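Local coordinates for protein xyloglucan-specific endo-beta-1,4-glucanase GH12 (Aspergillus niveus, PDB 4NPR) that probably hydrolyses internal beta-1,4-glucosidic linkages of xyloglucan with retention of the beta configuration, as a family 12 glycoside hydrolase, at residues K96-W108 / V232-A243. Numbering follows the deposited sequence.
With SO4 (sulfate ion), chain C.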
loop_
_atom_site.group_PDB
_atom_site.type_symbol
_atom_site.label_atom_id
_atom_site.label_comp_id
_atom_site.label_asym_id
_atom_site.label_seq_id
_atom_site.Cartn_x
_atom_site.Cartn_y
_atom_site.Cartn_z
ATOM N N LYS A 96 7.446 7.795 -14.840
ATOM C CA LYS A 96 6.784 7.903 -16.135
ATOM C C LYS A 96 5.513 8.699 -16.007
ATOM O O LYS A 96 4.755 8.511 -15.065
ATOM C CB LYS A 96 6.369 6.526 -16.644
ATOM C CG LYS A 96 7.356 5.813 -17.549
ATOM C CD LYS A 96 6.620 5.031 -18.628
ATOM C CE LYS A 96 7.597 4.271 -19.505
ATOM N NZ LYS A 96 8.018 3.046 -18.795
ATOM N N LYS A 97 5.250 9.552 -16.982
ATOM C CA LYS A 97 3.968 10.205 -17.060
ATOM C C LYS A 97 2.889 9.179 -17.263
ATOM O O LYS A 97 3.068 8.238 -18.023
ATOM C CB LYS A 97 3.923 11.181 -18.240
ATOM C CG LYS A 97 4.741 12.432 -18.025
ATOM C CD LYS A 97 4.817 13.258 -19.288
ATOM C CE LYS A 97 5.720 14.449 -19.024
ATOM N NZ LYS A 97 5.854 15.291 -20.234
ATOM N N LEU A 98 1.735 9.415 -16.670
ATOM C CA LEU A 98 0.622 8.499 -16.815
ATOM C C LEU A 98 0.175 8.276 -18.235
ATOM O O LEU A 98 -0.304 7.197 -18.563
ATOM C CB LEU A 98 -0.563 8.983 -16.021
ATOM C CG LEU A 98 -0.243 9.025 -14.557
ATOM C CD1 LEU A 98 -1.416 9.668 -13.833
ATOM C CD2 LEU A 98 0.060 7.605 -14.059
ATOM N N SER A 99 0.335 9.277 -19.082
ATOM C CA SER A 99 -0.084 9.172 -20.484
ATOM C C SER A 99 0.840 8.267 -21.292
ATOM O O SER A 99 0.469 7.816 -22.381
ATOM C CB SER A 99 -0.171 10.575 -21.123
ATOM O OG SER A 99 0.923 11.398 -20.709
ATOM N N SER A 100 2.037 7.994 -20.784
ATOM C CA SER A 100 2.934 7.110 -21.481
ATOM C C SER A 100 3.024 5.718 -20.853
ATOM O O SER A 100 3.870 4.919 -21.248
ATOM C CB SER A 100 4.312 7.744 -21.539
ATOM O OG SER A 100 4.856 7.762 -20.249
ATOM N N VAL A 101 2.161 5.426 -19.877
ATOM C CA VAL A 101 2.187 4.138 -19.190
ATOM C C VAL A 101 1.271 3.127 -19.898
ATOM O O VAL A 101 0.065 3.350 -19.920
ATOM C CB VAL A 101 1.759 4.330 -17.731
ATOM C CG1 VAL A 101 1.437 2.995 -17.077
ATOM C CG2 VAL A 101 2.855 5.068 -16.958
ATOM N N LYS A 102 1.822 2.046 -20.474
ATOM C CA LYS A 102 0.994 0.997 -21.131
ATOM C C LYS A 102 0.318 0.093 -20.107
ATOM O O LYS A 102 -0.840 -0.262 -20.252
ATOM C CB LYS A 102 1.803 0.078 -22.066
ATOM C CG LYS A 102 2.200 0.683 -23.411
ATOM C CD LYS A 102 3.616 1.279 -23.354
ATOM C CE LYS A 102 3.942 2.205 -24.536
ATOM N NZ LYS A 102 4.365 1.434 -25.739
ATOM N N SER A 103 1.052 -0.291 -19.069
ATOM C CA SER A 103 0.477 -1.158 -18.038
ATOM C C SER A 103 1.210 -1.096 -16.715
ATOM O O SER A 103 2.414 -0.791 -16.655
ATOM C CB SER A 103 0.493 -2.612 -18.523
ATOM O OG SER A 103 1.840 -3.055 -18.527
ATOM N N ILE A 104 0.476 -1.436 -15.662
ATOM C CA ILE A 104 1.069 -1.745 -14.354
ATOM C C ILE A 104 0.538 -3.094 -13.831
ATOM O O ILE A 104 -0.247 -3.135 -12.884
ATOM C CB ILE A 104 0.745 -0.646 -13.344
ATOM C CG1 ILE A 104 0.882 0.742 -13.961
ATOM C CG2 ILE A 104 1.634 -0.740 -12.115
ATOM C CD1 ILE A 104 0.317 1.792 -13.028
ATOM N N ASP A 105 0.936 -4.194 -14.469
ATOM C CA ASP A 105 0.445 -5.516 -14.071
ATOM C C ASP A 105 0.973 -5.878 -12.682
ATOM O O ASP A 105 2.142 -5.688 -12.413
ATOM C CB ASP A 105 0.866 -6.595 -15.083
ATOM C CG ASP A 105 0.243 -6.384 -16.505
ATOM O OD1 ASP A 105 -0.617 -5.478 -16.711
ATOM O OD2 ASP A 105 0.658 -7.136 -17.431
ATOM N N SER A 106 0.112 -6.361 -11.783
ATOM C CA SER A 106 0.562 -6.802 -10.438
ATOM C C SER A 106 -0.149 -8.070 -10.002
ATOM O O SER A 106 -1.337 -8.217 -10.253
ATOM C CB SER A 106 0.266 -5.714 -9.387
ATOM O OG SER A 106 0.774 -6.045 -8.087
ATOM N N THR A 107 0.540 -8.950 -9.288
ATOM C CA THR A 107 -0.118 -10.099 -8.686
ATOM C C THR A 107 0.295 -10.194 -7.227
ATOM O O THR A 107 1.468 -10.073 -6.917
ATOM C CB THR A 107 0.242 -11.425 -9.433
ATOM O OG1 THR A 107 -0.246 -11.389 -10.797
ATOM C CG2 THR A 107 -0.355 -12.682 -8.687
ATOM N N TRP A 108 -0.669 -10.454 -6.344
ATOM C CA TRP A 108 -0.440 -10.379 -4.920
ATOM C C TRP A 108 -1.300 -11.426 -4.271
ATOM O O TRP A 108 -2.477 -11.500 -4.537
ATOM C CB TRP A 108 -0.842 -8.992 -4.378
ATOM C CG TRP A 108 -0.305 -8.595 -3.022
ATOM C CD1 TRP A 108 0.582 -9.293 -2.236
ATOM C CD2 TRP A 108 -0.535 -7.352 -2.341
ATOM N NE1 TRP A 108 0.864 -8.581 -1.090
ATOM C CE2 TRP A 108 0.208 -7.379 -1.147
ATOM C CE3 TRP A 108 -1.288 -6.223 -2.636
ATOM C CZ2 TRP A 108 0.199 -6.338 -0.249
ATOM C CZ3 TRP A 108 -1.297 -5.177 -1.746
ATOM C CH2 TRP A 108 -0.554 -5.241 -0.562
ATOM N N VAL A 232 0.752 -11.581 12.051
ATOM C CA VAL A 232 1.689 -12.079 11.072
ATOM C C VAL A 232 1.011 -11.809 9.757
ATOM O O VAL A 232 -0.106 -12.263 9.524
ATOM C CB VAL A 232 1.979 -13.585 11.225
ATOM C CG1 VAL A 232 3.090 -14.004 10.257
ATOM C CG2 VAL A 232 2.375 -13.934 12.657
ATOM N N PHE A 233 1.657 -10.985 8.951
ATOM C CA PHE A 233 1.228 -10.684 7.605
ATOM C C PHE A 233 2.238 -11.371 6.672
ATOM O O PHE A 233 3.421 -11.082 6.704
ATOM C CB PHE A 233 1.197 -9.180 7.388
ATOM C CG PHE A 233 0.940 -8.779 5.968
ATOM C CD1 PHE A 233 -0.291 -9.035 5.371
ATOM C CD2 PHE A 233 1.920 -8.147 5.223
ATOM C CE1 PHE A 233 -0.535 -8.666 4.080
ATOM C CE2 PHE A 233 1.664 -7.741 3.919
ATOM C CZ PHE A 233 0.442 -7.997 3.357
ATOM N N THR A 234 1.721 -12.288 5.869
ATOM C CA THR A 234 2.461 -13.225 5.070
ATOM C C THR A 234 2.106 -12.884 3.644
ATOM O O THR A 234 0.954 -13.009 3.227
ATOM C CB THR A 234 1.982 -14.678 5.344
ATOM O OG1 THR A 234 2.116 -14.969 6.735
ATOM C CG2 THR A 234 2.778 -15.692 4.587
ATOM N N VAL A 235 3.108 -12.446 2.906
ATOM C CA VAL A 235 2.993 -12.217 1.469
ATOM C C VAL A 235 3.657 -13.385 0.761
ATOM O O VAL A 235 4.858 -13.467 0.732
ATOM C CB VAL A 235 3.678 -10.900 1.090
ATOM C CG1 VAL A 235 3.795 -10.745 -0.408
ATOM C CG2 VAL A 235 2.923 -9.745 1.721
ATOM N N SER A 236 2.886 -14.301 0.201
ATOM C CA SER A 236 3.494 -15.520 -0.291
ATOM C C SER A 236 3.914 -15.353 -1.761
ATOM O O SER A 236 4.725 -16.122 -2.273
ATOM C CB SER A 236 2.626 -16.756 0.034
ATOM O OG SER A 236 1.375 -16.654 -0.555
ATOM N N ASP A 237 3.389 -14.319 -2.414
ATOM C CA ASP A 237 3.970 -13.779 -3.620
ATOM C C ASP A 237 3.403 -12.394 -3.984
ATOM O O ASP A 237 2.222 -12.107 -3.798
ATOM C CB ASP A 237 3.841 -14.759 -4.780
ATOM C CG ASP A 237 2.451 -14.908 -5.235
ATOM O OD1 ASP A 237 1.677 -15.551 -4.485
ATOM O OD2 ASP A 237 2.124 -14.366 -6.332
ATOM N N TYR A 238 4.289 -11.537 -4.451
ATOM C CA TYR A 238 3.958 -10.194 -4.842
ATOM C C TYR A 238 4.840 -9.855 -6.037
ATOM O O TYR A 238 6.042 -10.131 -6.022
ATOM C CB TYR A 238 4.192 -9.156 -3.708
ATOM C CG TYR A 238 3.995 -7.718 -4.195
ATOM C CD1 TYR A 238 2.721 -7.206 -4.415
ATOM C CD2 TYR A 238 5.073 -6.922 -4.523
ATOM C CE1 TYR A 238 2.514 -5.927 -4.933
ATOM C CE2 TYR A 238 4.898 -5.645 -5.031
ATOM C CZ TYR A 238 3.619 -5.132 -5.222
ATOM O OH TYR A 238 3.453 -3.848 -5.703
ATOM N N SER A 239 4.239 -9.300 -7.083
ATOM C CA SER A 239 4.998 -8.711 -8.176
ATOM C C SER A 239 4.256 -7.520 -8.708
ATOM O O SER A 239 3.041 -7.409 -8.542
ATOM C CB SER A 239 5.247 -9.680 -9.335
ATOM O OG SER A 239 4.071 -10.300 -9.734
ATOM N N VAL A 240 5.045 -6.617 -9.296
ATOM C CA VAL A 240 4.539 -5.494 -10.059
ATOM C C VAL A 240 5.594 -5.055 -11.045
ATOM O O VAL A 240 6.783 -5.139 -10.776
ATOM C CB VAL A 240 4.093 -4.301 -9.149
ATOM C CG1 VAL A 240 5.270 -3.632 -8.465
ATOM C CG2 VAL A 240 3.273 -3.280 -9.936
ATOM N N SER A 241 5.148 -4.605 -12.201
ATOM C CA SER A 241 6.037 -3.955 -13.133
ATOM C C SER A 241 5.348 -2.742 -13.807
ATOM O O SER A 241 4.158 -2.739 -14.069
ATOM C CB SER A 241 6.604 -4.980 -14.150
ATOM O OG SER A 241 5.605 -5.399 -15.083
ATOM N N VAL A 242 6.121 -1.701 -14.042
ATOM C CA VAL A 242 5.640 -0.564 -14.785
ATOM C C VAL A 242 6.098 -0.710 -16.235
ATOM O O VAL A 242 7.273 -0.646 -16.530
ATOM C CB VAL A 242 6.164 0.748 -14.174
ATOM C CG1 VAL A 242 5.837 1.937 -15.082
ATOM C CG2 VAL A 242 5.595 0.956 -12.761
ATOM N N ALA A 243 5.164 -0.955 -17.131
ATOM C CA ALA A 243 5.463 -0.953 -18.555
ATOM C C ALA A 243 4.877 0.341 -19.192
ATOM O O ALA A 243 4.070 1.049 -18.561
ATOM C CB ALA A 243 4.902 -2.217 -19.218
ATOM O OXT ALA A 243 5.175 0.735 -20.336
HETATM S S SO4 C . 3.921 -13.477 -11.087
HETATM O O1 SO4 C . 2.441 -13.336 -11.052
HETATM O O2 SO4 C . 4.424 -13.084 -9.744
HETATM O O3 SO4 C . 4.244 -14.903 -11.377
HETATM O O4 SO4 C . 4.522 -12.600 -12.146
#
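Trp108 and Tyr238 both carry CG trans to the backbone N (chi1 -162° and 173°); as a directly opposed non-hydrogen-bonded pair they share one face of the sheet, and these torsions lay their rings against each other there, edge to face. Tyr238 CD1 stands 3.6 Å above the indole plane, displaced toward its rim, and the ring planes meet at 73°. Val235 CG2 reaches the indole in its plane, 3.7 Å from Trp108 NE1, while Phe233 presents its edge atom CZ to Trp108 CZ2. Tyr123, from strand 117-128 of the other sheet, closes on the same cluster; these buried rings form part of the core between the two sheets of the GH12 beta-jelly roll.

The backbones of 105-108 and 237-240 run antiparallel, with Thr107 and Ser239 as a hydrogen-bonded pair: Ser239 N gives a bond of 2.9 Å to Thr107 O, in the carbonyl plane. Ser239 O receives two donors, Thr107 N from above its carbonyl plane and, within that plane, Ser106 OG at 2.7 Å; this hydroxyl also meets Tyr123 OH. On the outer face, Ser239 OG holds O2 of a sulfate, probably from the crystallisation liquor, at 2.8 Å, and Thr67 OG1 binds the same ion; Thr107 OG1 pairs with Ser194.

Farther along, Lys102 and Ser103 both face Ala243, a classic beta bulge, and their N atoms each give Ala243 O a weak bond. Chiefly the 2.8 Å bond from Ala243 N to Ser103 O holds the terminus. Lys96 NZ, 4.0 Å from Ala243 OXT in a long salt bridge, would probably stabilise the carboxylate modestly.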